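Local coordinates for putative oxidoreductase FAD-binding subunit (Sulfolobus tokodaii, PDB 4ZOH), which binds flavin-adenine dinucleotide and probably serves as the flavin-carrying, electron-transferring subunit of a multi-subunit oxidoreductase of the molybdopterin dehydrogenase type, at residues F20-A31 with I45-R54; L197-I207 with A222-L231. One frame throughout, in Å; residues are numbered along the deposited sequence.

Interaction 1 of 2, residues F20-A31 with I45-R54; sequences FLEEHQDARPLA and IRPSYIVEIR. With FAD (flavin-adenine dinucleotide), chain H.
R28 and L30 in the strand 28-30 exchange backbone hydrogen bonds with Y49 and V51 of the strand 49-52, the two running parallel. R28 N gives to Y49 O (2.9 Å), V51 N to R28 O, L30 N to V51 O, and beyond the strand I53 N to L30 O. P29, lacking an N-H, fits the position whose nitrogen turns from the partner. These are the two parallel strands of a beta-alpha-beta unit joined through helix 36-41.

Apolar packing covers one face of the pair. V51 CG2 lies 3.7 Å from L21 CD2 and also touches F20 and A27, so the end of helix 14-23 rests on the sheet. F20, its CG anti to the backbone N (chi1 -165°), presents CZ over the middle of the Y49 ring in a T-shaped stack, planes 72° apart. Y49 turns its own edge to the face of H24, while its OH bonds to another protein chain. H24 is steadied by its ND1 bond to F20 O. On the other face, L30 CB meets I50 CG2.

Polar side chains close both ends: S48 OG gives to D26 OD1 (2.7 Å) from above the carboxylate plane, and R54 NH2 reaches A31 O (2.9 Å) within its guanidinium plane.

Within these segments the hydrogen bonds to FAD come from the main chain. Its O2B gives to P29 O (2.6 Å), and A31 N gives to the phosphate oxygen O2A (2.9 Å). The sheet pairing thus positions both bonding atoms, while the P29 ring, R28 CD and I53 CD1 add side-chain contacts.

Interaction 2 of 2, residues L197-I207 with A222-L231; sequences LSGDVIEDVRI and AEEELLGKRL
V201 and R230 bring their backbones together in a single bridge, CA atoms 4.3 Å apart, where the strand 201-207 meets the coil after helix 222-226. I202 N gives a nearly straight bond to K229 O (2.9 Å, 172° at the hydrogen), and G228 N returns one to I202 O, almost in line with the C=O. The short helix runs nearly antiparallel to the strand, at 162° and 8.2 Å between axes. Two turns shape these ends: a type II' turn from S198 to V201 and a type II turn from L226 to K229, with G199 and G228 taking the positive phi that glycine accepts readily.

Apolar side chains fill the space between helix and strand. L226 meets three strand residues: its CD1 lies 3.9 Å from V205 CG2 and also meets I207 CD1, while its CB faces I202 CD1. The small A222 lets I207 CD1 approach its CB to 3.8 Å, and L227 CB touches V205 CG1. The helix thus covers one face of the antiparallel sheet to which the hairpin 189-198/201-210 belongs, in the CO dehydrogenase flavoprotein C-terminal region; A239 of helix 233-243 also packs on L226. E203 and D204 both face K196 of the neighbouring strand 189-198, a classic beta bulge within the continuous strand.

Carboxylates serve both ends. The extended E223 brings OE2 to I207 N (2.7 Å) on the anti side of its carboxylate, tilted out of its plane, and R218 pairs with the same oxygen, which should favour its ionised form. At the other end D200, its CG lodged between backbone N and carbonyl carbon (chi1 64°), receives R230 in a side-on salt bridge: NE reaches OD2 and NH2 reaches OD1, both at 3.0 Å.

From the N terminus, interaction 1 comes first: 20-31 meets 45-54 across a loop of 13 residues that contains helix 36-41, closing a parallel beta-alpha-beta crossover in the FAD-binding region. Much later in the chain, within the CO dehydrogenase flavoprotein C-terminal region, interaction 2 closes a 14-residue excursion from the strand 201-210 through 217-218 and into helix 220-226. The two loops lie in series, neither nested nor crossed. Their centres are about 45 Å apart, on opposite sides of the chain's centre, so one ties together the small parallel sheet beside the cofactor and the other a sheet-and-helix layer remote from it.

Interaction 1 of 2, residues F20-A31 with I45-R54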
loop_
_atom_site.group_PDB
_atom_site.type_symbol
_atom_site.label_atom_id
_atom_site.label_comp_id
_atom_site.label_asym_id
_atom_site.label_seq_id
_atom_site.Cartn_x
_atom_site.Cartn_y
_atom_site.Cartn_z
ATOM N N PHE B 20 27.979 22.203 29.345
ATOM C CA PHE B 20 28.036 21.625 27.998
ATOM C C PHE B 20 28.260 22.706 26.960
ATOM O O PHE B 20 29.091 22.517 26.063
ATOM C CB PHE B 20 26.817 20.782 27.625
ATOM C CG PHE B 20 27.065 19.914 26.413
ATOM C CD1 PHE B 20 27.397 18.571 26.564
ATOM C CD2 PHE B 20 27.027 20.460 25.104
ATOM C CE1 PHE B 20 27.650 17.783 25.443
ATOM C CE2 PHE B 20 27.283 19.674 23.986
ATOM C CZ PHE B 20 27.592 18.330 24.161
ATOM N N LEU B 21 27.547 23.831 27.101
ATOM C CA LEU B 21 27.709 24.968 26.174
ATOM C C LEU B 21 29.079 25.640 26.258
ATOM O O LEU B 21 29.630 26.043 25.209
ATOM C CB LEU B 21 26.606 26.012 26.358
ATOM C CG LEU B 21 25.258 25.499 25.872
ATOM C CD1 LEU B 21 24.118 26.318 26.493
ATOM C CD2 LEU B 21 25.224 25.440 24.348
ATOM N N GLU B 22 29.611 25.752 27.497
ATOM C CA GLU B 22 30.992 26.250 27.745
ATOM C C GLU B 22 31.930 25.443 26.883
ATOM O O GLU B 22 32.545 25.990 25.967
ATOM C CB GLU B 22 31.464 26.050 29.199
ATOM C CG GLU B 22 30.701 26.747 30.308
ATOM C CD GLU B 22 31.439 26.707 31.623
ATOM O OE1 GLU B 22 30.907 26.146 32.619
ATOM O OE2 GLU B 22 32.574 27.240 31.634
ATOM N N GLU B 23 31.988 24.134 27.179
ATOM C CA GLU B 23 32.909 23.192 26.537
ATOM C C GLU B 23 32.664 22.906 25.054
ATOM O O GLU B 23 33.567 22.451 24.350
ATOM C CB GLU B 23 32.929 21.899 27.323
ATOM C CG GLU B 23 33.793 22.002 28.566
ATOM C CD GLU B 23 33.156 21.351 29.770
ATOM O OE1 GLU B 23 32.759 20.177 29.668
ATOM O OE2 GLU B 23 33.045 22.022 30.817
ATOM N N HIS B 24 31.449 23.163 24.574
ATOM C CA HIS B 24 31.157 22.942 23.154
ATOM C C HIS B 24 30.710 24.241 22.462
ATOM O O HIS B 24 29.519 24.557 22.335
ATOM C CB HIS B 24 30.133 21.840 23.011
ATOM C CG HIS B 24 30.640 20.520 23.458
ATOM N ND1 HIS B 24 30.429 20.036 24.737
ATOM C CD2 HIS B 24 31.377 19.591 22.808
ATOM C CE1 HIS B 24 30.984 18.844 24.844
ATOM N NE2 HIS B 24 31.563 18.548 23.689
ATOM N N GLN B 25 31.714 24.978 22.031
ATOM C CA GLN B 25 31.592 26.317 21.517
ATOM C C GLN B 25 30.460 26.440 20.542
ATOM O O GLN B 25 29.828 27.478 20.475
ATOM C CB GLN B 25 32.902 26.687 20.809
ATOM C CG GLN B 25 34.095 26.826 21.766
ATOM C CD GLN B 25 34.129 28.175 22.486
ATOM O OE1 GLN B 25 33.742 29.192 21.919
ATOM N NE2 GLN B 25 34.605 28.189 23.727
ATOM N N ASP B 26 30.206 25.390 19.767
ATOM C CA ASP B 26 29.302 25.521 18.646
ATOM C C ASP B 26 28.010 24.695 18.802
ATOM O O ASP B 26 27.295 24.450 17.845
ATOM C CB ASP B 26 30.049 25.144 17.404
ATOM C CG ASP B 26 30.187 23.714 17.301
ATOM O OD1 ASP B 26 30.492 23.052 18.328
ATOM O OD2 ASP B 26 29.906 23.234 16.206
ATOM N N ALA B 27 27.739 24.258 20.014
ATOM C CA ALA B 27 26.450 23.730 20.388
ATOM C C ALA B 27 25.479 24.903 20.559
ATOM O O ALA B 27 25.877 25.944 21.044
ATOM C CB ALA B 27 26.559 22.958 21.678
ATOM N N ARG B 28 24.232 24.743 20.139
ATOM C CA ARG B 28 23.204 25.806 20.257
ATOM C C ARG B 28 22.125 25.336 21.232
ATOM O O ARG B 28 21.686 24.182 21.148
ATOM C CB ARG B 28 22.585 26.121 18.868
ATOM C CG ARG B 28 23.451 26.969 17.938
ATOM C CD ARG B 28 23.411 28.415 18.406
ATOM N NE ARG B 28 24.720 29.051 18.378
ATOM C CZ ARG B 28 25.086 29.992 17.498
ATOM N NH1 ARG B 28 24.237 30.417 16.566
ATOM N NH2 ARG B 28 26.305 30.531 17.546
ATOM N N PRO B 29 21.689 26.201 22.172
ATOM C CA PRO B 29 20.552 25.766 22.968
ATOM C C PRO B 29 19.207 25.903 22.226
ATOM O O PRO B 29 19.076 26.761 21.321
ATOM C CB PRO B 29 20.587 26.716 24.152
ATOM C CG PRO B 29 21.186 27.952 23.598
ATOM C CD PRO B 29 22.232 27.488 22.647
ATOM N N LEU B 30 18.217 25.106 22.636
ATOM C CA LEU B 30 16.887 25.062 21.981
ATOM C C LEU B 30 15.873 25.522 22.971
ATOM O O LEU B 30 15.705 24.884 23.993
ATOM C CB LEU B 30 16.518 23.632 21.539
ATOM C CG LEU B 30 15.056 23.284 21.108
ATOM C CD1 LEU B 30 14.637 24.090 19.863
ATOM C CD2 LEU B 30 14.879 21.765 20.860
ATOM N N ALA B 31 15.159 26.599 22.646
ATOM C CA ALA B 31 14.008 27.036 23.419
ATOM C C ALA B 31 12.707 26.664 22.679
ATOM O O ALA B 31 12.346 25.471 22.612
ATOM C CB ALA B 31 14.084 28.537 23.702
ATOM N N ILE B 45 22.713 26.784 9.480
ATOM C CA ILE B 45 23.546 26.556 10.665
ATOM C C ILE B 45 23.800 25.059 10.762
ATOM O O ILE B 45 22.964 24.253 10.318
ATOM C CB ILE B 45 22.891 27.182 11.934
ATOM C CG1 ILE B 45 23.894 27.461 13.039
ATOM C CG2 ILE B 45 21.667 26.426 12.472
ATOM C CD1 ILE B 45 23.421 28.617 13.902
ATOM N N ARG B 46 24.936 24.685 11.346
ATOM C CA ARG B 46 25.365 23.283 11.433
ATOM C C ARG B 46 26.060 23.066 12.750
ATOM O O ARG B 46 27.250 22.871 12.766
ATOM C CB ARG B 46 26.351 22.952 10.326
ATOM C CG ARG B 46 25.734 22.934 8.953
ATOM C CD ARG B 46 26.774 22.629 7.900
ATOM N NE ARG B 46 26.187 22.644 6.568
ATOM C CZ ARG B 46 25.579 21.602 6.015
ATOM N NH1 ARG B 46 25.446 20.440 6.668
ATOM N NH2 ARG B 46 25.090 21.727 4.804
ATOM N N PRO B 47 25.313 23.093 13.865
ATOM C CA PRO B 47 25.972 22.940 15.131
ATOM C C PRO B 47 26.294 21.466 15.373
ATOM O O PRO B 47 25.729 20.609 14.715
ATOM C CB PRO B 47 24.935 23.439 16.132
ATOM C CG PRO B 47 23.626 23.393 15.453
ATOM C CD PRO B 47 23.843 23.065 13.996
ATOM N N SER B 48 27.190 21.187 16.313
ATOM C CA SER B 48 27.609 19.843 16.651
ATOM C C SER B 48 26.544 19.253 17.537
ATOM O O SER B 48 26.250 18.057 17.459
ATOM C CB SER B 48 28.939 19.895 17.405
ATOM O OG SER B 48 28.889 20.897 18.419
ATOM N N TYR B 49 25.983 20.102 18.407
ATOM C CA TYR B 49 24.980 19.682 19.348
ATOM C C TYR B 49 23.866 20.716 19.481
ATOM O O TYR B 49 24.092 21.905 19.423
ATOM C CB TYR B 49 25.598 19.425 20.732
ATOM C CG TYR B 49 26.495 18.200 20.798
ATOM C CD1 TYR B 49 25.983 16.958 21.205
ATOM C CD2 TYR B 49 27.866 18.283 20.485
ATOM C CE1 TYR B 49 26.803 15.831 21.269
ATOM C CE2 TYR B 49 28.695 17.160 20.557
ATOM C CZ TYR B 49 28.160 15.940 20.949
ATOM O OH TYR B 49 28.972 14.820 21.023
ATOM N N ILE B 50 22.662 20.245 19.681
ATOM C CA ILE B 50 21.623 21.113 20.137
ATOM C C ILE B 50 21.420 20.746 21.616
ATOM O O ILE B 50 21.247 19.567 21.949
ATOM C CB ILE B 50 20.332 20.901 19.302
ATOM C CG1 ILE B 50 20.493 21.398 17.858
ATOM C CG2 ILE B 50 19.103 21.477 20.003
ATOM C CD1 ILE B 50 20.952 22.831 17.695
ATOM N N VAL B 51 21.411 21.750 22.489
ATOM C CA VAL B 51 21.210 21.524 23.926
ATOM C C VAL B 51 19.789 21.956 24.304
ATOM O O VAL B 51 19.410 23.126 24.104
ATOM C CB VAL B 51 22.264 22.337 24.726
ATOM C CG1 VAL B 51 22.128 22.159 26.232
ATOM C CG2 VAL B 51 23.662 22.082 24.182
ATOM N N GLU B 52 19.024 21.043 24.894
ATOM C CA GLU B 52 17.609 21.333 25.158
ATOM C C GLU B 52 17.429 22.049 26.507
ATOM O O GLU B 52 17.679 21.470 27.536
ATOM C CB GLU B 52 16.711 20.059 25.024
ATOM C CG GLU B 52 15.256 20.294 25.377
ATOM C CD GLU B 52 14.387 19.055 25.343
ATOM O OE1 GLU B 52 14.440 18.222 24.392
ATOM O OE2 GLU B 52 13.602 18.928 26.266
ATOM N N ILE B 53 16.958 23.286 26.491
ATOM C CA ILE B 53 16.796 24.037 27.755
ATOM C C ILE B 53 15.351 24.145 28.147
ATOM O O ILE B 53 15.048 24.569 29.239
ATOM C CB ILE B 53 17.511 25.406 27.725
ATOM C CG1 ILE B 53 16.890 26.346 26.672
ATOM C CG2 ILE B 53 19.015 25.211 27.471
ATOM C CD1 ILE B 53 17.257 27.811 26.900
ATOM N N ARG B 54 14.474 23.668 27.258
ATOM C CA ARG B 54 13.008 23.842 27.310
ATOM C C ARG B 54 12.368 23.345 28.571
ATOM O O ARG B 54 11.349 23.856 28.945
ATOM C CB ARG B 54 12.322 23.042 26.207
ATOM C CG ARG B 54 12.720 23.289 24.774
ATOM C CD ARG B 54 11.815 22.482 23.804
ATOM N NE ARG B 54 10.422 22.362 24.304
ATOM C CZ ARG B 54 9.471 23.279 24.118
ATOM N NH1 ARG B 54 8.245 23.102 24.611
ATOM N NH2 ARG B 54 9.759 24.390 23.449
HETATM P PA FAD H . 14.824 29.320 19.352
HETATM O O1A FAD H . 14.493 29.170 17.905
HETATM O O2A FAD H . 14.782 28.177 20.273
HETATM O O5B FAD H . 16.258 29.923 19.499
HETATM C C5B FAD H . 16.656 31.060 18.674
HETATM C C4B FAD H . 18.197 31.450 19.022
HETATM O O4B FAD H . 18.402 31.756 20.460
HETATM C C3B FAD H . 19.063 30.219 18.781
HETATM O O3B FAD H . 20.291 30.626 18.230
HETATM C C2B FAD H . 19.220 29.552 20.168
HETATM O O2B FAD H . 20.407 28.762 20.313
HETATM C C1B FAD H . 19.326 30.737 21.066
HETATM N N9A FAD H . 18.638 30.769 22.352
HETATM C C8A FAD H . 17.383 30.432 22.639
HETATM N N7A FAD H . 17.134 30.712 23.939
HETATM C C5A FAD H . 18.266 31.243 24.463
HETATM C C6A FAD H . 18.620 31.742 25.734
HETATM N N6A FAD H . 17.691 31.735 26.687
HETATM N N1A FAD H . 19.866 32.203 25.947
HETATM C C2A FAD H . 20.785 32.274 24.950
HETATM N N3A FAD H . 20.478 31.802 23.737
HETATM C C4A FAD H . 19.227 31.285 23.459
HETATM N N1 FAD H . 9.192 36.875 15.388
HETATM C C2 FAD H . 8.801 38.208 15.465
HETATM O O2 FAD H . 9.394 38.957 16.214
HETATM N N3 FAD H . 7.761 38.679 14.721
HETATM C C4 FAD H . 7.096 37.865 13.866
HETATM O O4 FAD H . 6.132 38.333 13.251
HETATM C C4X FAD H . 7.501 36.518 13.749
HETATM N N5 FAD H . 6.823 35.686 12.886
HETATM C C5X FAD H . 7.261 34.333 12.763
HETATM C C6 FAD H . 6.609 33.521 11.841
HETATM C C7 FAD H . 6.985 32.175 11.711
HETATM C C7M FAD H . 6.210 31.335 10.672
HETATM C C8 FAD H . 8.044 31.662 12.488
HETATM C C8M FAD H . 8.541 30.195 12.376
HETATM C C9 FAD H . 8.738 32.496 13.383
HETATM C C9A FAD H . 8.330 33.825 13.534
HETATM N N10 FAD H . 8.992 34.700 14.422
HETATM C C10 FAD H . 8.548 36.033 14.512
HETATM C "C1'" FAD H . 10.115 34.270 15.248
HETATM C "C2'" FAD H . 9.630 33.686 16.589
HETATM O "O2'" FAD H . 9.180 34.783 17.412
HETATM C "C3'" FAD H . 10.719 32.838 17.302
HETATM O "O3'" FAD H . 10.024 32.110 18.317
HETATM C "C4'" FAD H . 11.812 33.670 17.954
HETATM O "O4'" FAD H . 12.357 34.544 16.966
HETATM C "C5'" FAD H . 12.937 32.796 18.548
HETATM O "O5'" FAD H . 12.452 32.365 19.847
HETATM P P FAD H . 12.443 30.831 20.212
HETATM O O1P FAD H . 12.157 30.711 21.673
HETATM O O2P FAD H . 11.560 30.083 19.289
HETATM O O3P FAD H . 13.976 30.541 19.965
#

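Interaction 2 of 2, residues L197-I207 with A222-L231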
loop_
_atom_site.group_PDB
_atom_site.type_symbol
_atom_site.label_atom_id
_atom_site.label_comp_id
_atom_site.label_asym_id
_atom_site.label_seq_id
_atom_site.Cartn_x
_atom_site.Cartn_y
_atom_site.Cartn_z
ATOM N N LEU B 197 0.691 60.872 30.799
ATOM C CA LEU B 197 0.108 62.206 30.859
ATOM C C LEU B 197 0.140 62.716 32.313
ATOM O O LEU B 197 -0.198 61.959 33.261
ATOM C CB LEU B 197 -1.347 62.153 30.343
ATOM C CG LEU B 197 -1.481 61.952 28.798
ATOM C CD1 LEU B 197 -2.891 62.184 28.387
ATOM C CD2 LEU B 197 -0.616 62.896 27.992
ATOM N N SER B 198 0.570 63.968 32.488
ATOM C CA SER B 198 0.285 64.690 33.748
ATOM C C SER B 198 -0.569 65.862 33.299
ATOM O O SER B 198 -0.078 66.779 32.676
ATOM C CB SER B 198 1.592 65.029 34.493
ATOM O OG SER B 198 2.415 65.845 33.673
ATOM N N GLY B 199 -1.872 65.757 33.550
ATOM C CA GLY B 199 -2.858 66.686 33.040
ATOM C C GLY B 199 -2.913 66.452 31.530
ATOM O O GLY B 199 -3.145 65.335 31.111
ATOM N N ASP B 200 -2.682 67.486 30.714
ATOM C CA ASP B 200 -2.587 67.320 29.282
ATOM C C ASP B 200 -1.160 67.521 28.791
ATOM O O ASP B 200 -0.916 67.677 27.600
ATOM C CB ASP B 200 -3.593 68.204 28.537
ATOM C CG ASP B 200 -3.336 69.725 28.719
ATOM O OD1 ASP B 200 -4.243 70.496 28.291
ATOM O OD2 ASP B 200 -2.278 70.124 29.255
ATOM N N VAL B 201 -0.208 67.430 29.705
ATOM C CA VAL B 201 1.196 67.451 29.348
ATOM C C VAL B 201 1.772 66.021 29.243
ATOM O O VAL B 201 1.491 65.142 30.058
ATOM C CB VAL B 201 1.996 68.206 30.420
ATOM C CG1 VAL B 201 3.504 68.024 30.202
ATOM C CG2 VAL B 201 1.551 69.664 30.448
ATOM N N ILE B 202 2.597 65.814 28.232
ATOM C CA ILE B 202 3.278 64.563 28.043
ATOM C C ILE B 202 4.469 64.600 28.975
ATOM O O ILE B 202 5.517 65.149 28.661
ATOM C CB ILE B 202 3.604 64.307 26.540
ATOM C CG1 ILE B 202 2.287 64.074 25.762
ATOM C CG2 ILE B 202 4.505 63.105 26.352
ATOM C CD1 ILE B 202 2.479 64.015 24.256
ATOM N N GLU B 203 4.250 63.998 30.135
ATOM C CA GLU B 203 5.240 63.797 31.203
ATOM C C GLU B 203 6.424 62.850 30.818
ATOM O O GLU B 203 7.587 63.180 31.022
ATOM C CB GLU B 203 4.474 63.360 32.484
ATOM C CG GLU B 203 5.350 62.846 33.597
ATOM C CD GLU B 203 4.627 62.689 34.914
ATOM O OE1 GLU B 203 5.276 62.983 35.923
ATOM O OE2 GLU B 203 3.442 62.264 34.986
ATOM N N ASP B 204 6.135 61.683 30.246
ATOM C CA ASP B 204 7.209 60.793 29.693
ATOM C C ASP B 204 6.734 60.284 28.328
ATOM O O ASP B 204 5.526 60.155 28.100
ATOM C CB ASP B 204 7.447 59.657 30.671
ATOM C CG ASP B 204 8.650 58.747 30.313
ATOM O OD1 ASP B 204 9.590 59.097 29.558
ATOM O OD2 ASP B 204 8.659 57.638 30.876
ATOM N N VAL B 205 7.654 60.120 27.390
ATOM C CA VAL B 205 7.306 59.486 26.119
ATOM C C VAL B 205 8.461 58.598 25.644
ATOM O O VAL B 205 9.613 58.954 25.813
ATOM C CB VAL B 205 6.827 60.483 25.057
ATOM C CG1 VAL B 205 7.923 61.509 24.756
ATOM C CG2 VAL B 205 6.317 59.757 23.804
ATOM N N ARG B 206 8.142 57.398 25.144
ATOM C CA ARG B 206 9.185 56.505 24.603
ATOM C C ARG B 206 8.715 55.893 23.308
ATOM O O ARG B 206 7.589 55.394 23.212
ATOM C CB ARG B 206 9.543 55.426 25.621
ATOM C CG ARG B 206 10.074 55.953 26.940
ATOM C CD ARG B 206 9.254 55.341 28.055
ATOM N NE ARG B 206 9.834 55.517 29.370
ATOM C CZ ARG B 206 10.838 54.823 29.898
ATOM N NH1 ARG B 206 11.447 53.836 29.240
ATOM N NH2 ARG B 206 11.251 55.118 31.125
ATOM N N ILE B 207 9.564 55.990 22.297
ATOM C CA ILE B 207 9.221 55.509 20.962
ATOM C C ILE B 207 10.285 54.556 20.405
ATOM O O ILE B 207 11.480 54.937 20.274
ATOM C CB ILE B 207 8.947 56.663 20.013
ATOM C CG1 ILE B 207 7.860 57.559 20.616
ATOM C CG2 ILE B 207 8.501 56.097 18.680
ATOM C CD1 ILE B 207 7.464 58.764 19.792
ATOM N N ALA B 222 11.400 62.282 17.628
ATOM C CA ALA B 222 9.965 62.299 17.866
ATOM C C ALA B 222 9.724 62.515 19.360
ATOM O O ALA B 222 8.778 63.228 19.779
ATOM C CB ALA B 222 9.299 61.029 17.350
ATOM N N GLU B 223 10.615 61.943 20.149
ATOM C CA GLU B 223 10.580 62.124 21.597
ATOM C C GLU B 223 10.773 63.573 22.088
ATOM O O GLU B 223 9.895 64.102 22.806
ATOM C CB GLU B 223 11.541 61.160 22.281
ATOM C CG GLU B 223 10.951 59.770 22.315
ATOM C CD GLU B 223 11.966 58.731 22.733
ATOM O OE1 GLU B 223 12.939 59.091 23.440
ATOM O OE2 GLU B 223 11.761 57.548 22.363
ATOM N N GLU B 224 11.904 64.187 21.726
ATOM C CA GLU B 224 12.124 65.642 21.838
ATOM C C GLU B 224 10.885 66.474 21.505
ATOM O O GLU B 224 10.431 67.245 22.297
ATOM C CB GLU B 224 13.181 66.034 20.852
ATOM C CG GLU B 224 14.561 66.215 21.421
ATOM C CD GLU B 224 15.406 66.881 20.368
ATOM O OE1 GLU B 224 14.976 67.924 19.841
ATOM O OE2 GLU B 224 16.460 66.335 20.015
ATOM N N GLU B 225 10.286 66.247 20.355
ATOM C CA GLU B 225 9.082 66.974 19.956
ATOM C C GLU B 225 7.872 66.849 20.889
ATOM O O GLU B 225 7.004 67.714 20.889
ATOM C CB GLU B 225 8.706 66.545 18.561
ATOM C CG GLU B 225 8.530 67.650 17.560
ATOM C CD GLU B 225 9.338 68.897 17.897
ATOM O OE1 GLU B 225 10.621 68.922 17.750
ATOM O OE2 GLU B 225 8.613 69.818 18.323
ATOM N N LEU B 226 7.801 65.794 21.701
ATOM C CA LEU B 226 6.567 65.586 22.440
ATOM C C LEU B 226 6.780 65.784 23.913
ATOM O O LEU B 226 5.844 66.062 24.628
ATOM C CB LEU B 226 5.977 64.169 22.213
ATOM C CG LEU B 226 5.571 63.679 20.830
ATOM C CD1 LEU B 226 5.582 62.137 20.787
ATOM C CD2 LEU B 226 4.184 64.245 20.464
ATOM N N LEU B 227 7.994 65.551 24.357
ATOM C CA LEU B 227 8.275 65.480 25.774
ATOM C C LEU B 227 8.023 66.821 26.491
ATOM O O LEU B 227 8.578 67.853 26.113
ATOM C CB LEU B 227 9.700 65.045 25.995
ATOM C CG LEU B 227 10.069 64.841 27.464
ATOM C CD1 LEU B 227 9.193 63.815 28.152
ATOM C CD2 LEU B 227 11.536 64.471 27.584
ATOM N N GLY B 228 7.177 66.778 27.511
ATOM C CA GLY B 228 6.893 67.949 28.334
ATOM C C GLY B 228 5.860 68.872 27.711
ATOM O O GLY B 228 5.403 69.780 28.386
ATOM N N LYS B 229 5.461 68.626 26.460
ATOM C CA LYS B 229 4.531 69.520 25.769
ATOM C C LYS B 229 3.097 69.145 25.984
ATOM O O LYS B 229 2.796 68.014 26.392
ATOM C CB LYS B 229 4.885 69.637 24.284
ATOM C CG LYS B 229 6.298 70.196 24.161
ATOM C CD LYS B 229 6.578 70.867 22.847
ATOM C CE LYS B 229 8.048 70.680 22.517
ATOM N NZ LYS B 229 8.281 71.005 21.084
ATOM N N ARG B 230 2.213 70.110 25.758
ATOM C CA ARG B 230 0.779 69.902 25.795
ATOM C C ARG B 230 0.382 69.427 24.422
ATOM O O ARG B 230 0.787 70.008 23.438
ATOM C CB ARG B 230 0.015 71.197 26.123
ATOM C CG ARG B 230 0.368 71.803 27.474
ATOM C CD ARG B 230 -0.460 73.053 27.790
ATOM N NE ARG B 230 -1.893 72.824 27.993
ATOM C CZ ARG B 230 -2.842 73.768 27.938
ATOM N NH1 ARG B 230 -2.487 75.050 27.687
ATOM N NH2 ARG B 230 -4.134 73.465 28.191
ATOM N N LEU B 231 -0.425 68.378 24.368
ATOM C CA LEU B 231 -0.805 67.724 23.119
ATOM C C LEU B 231 -1.734 68.585 22.264
ATOM O O LEU B 231 -2.745 69.081 22.748
ATOM C CB LEU B 231 -1.458 66.353 23.430
ATOM C CG LEU B 231 -2.756 66.240 24.277
ATOM C CD1 LEU B 231 -4.042 66.007 23.456
ATOM C CD2 LEU B 231 -2.607 65.154 25.328
#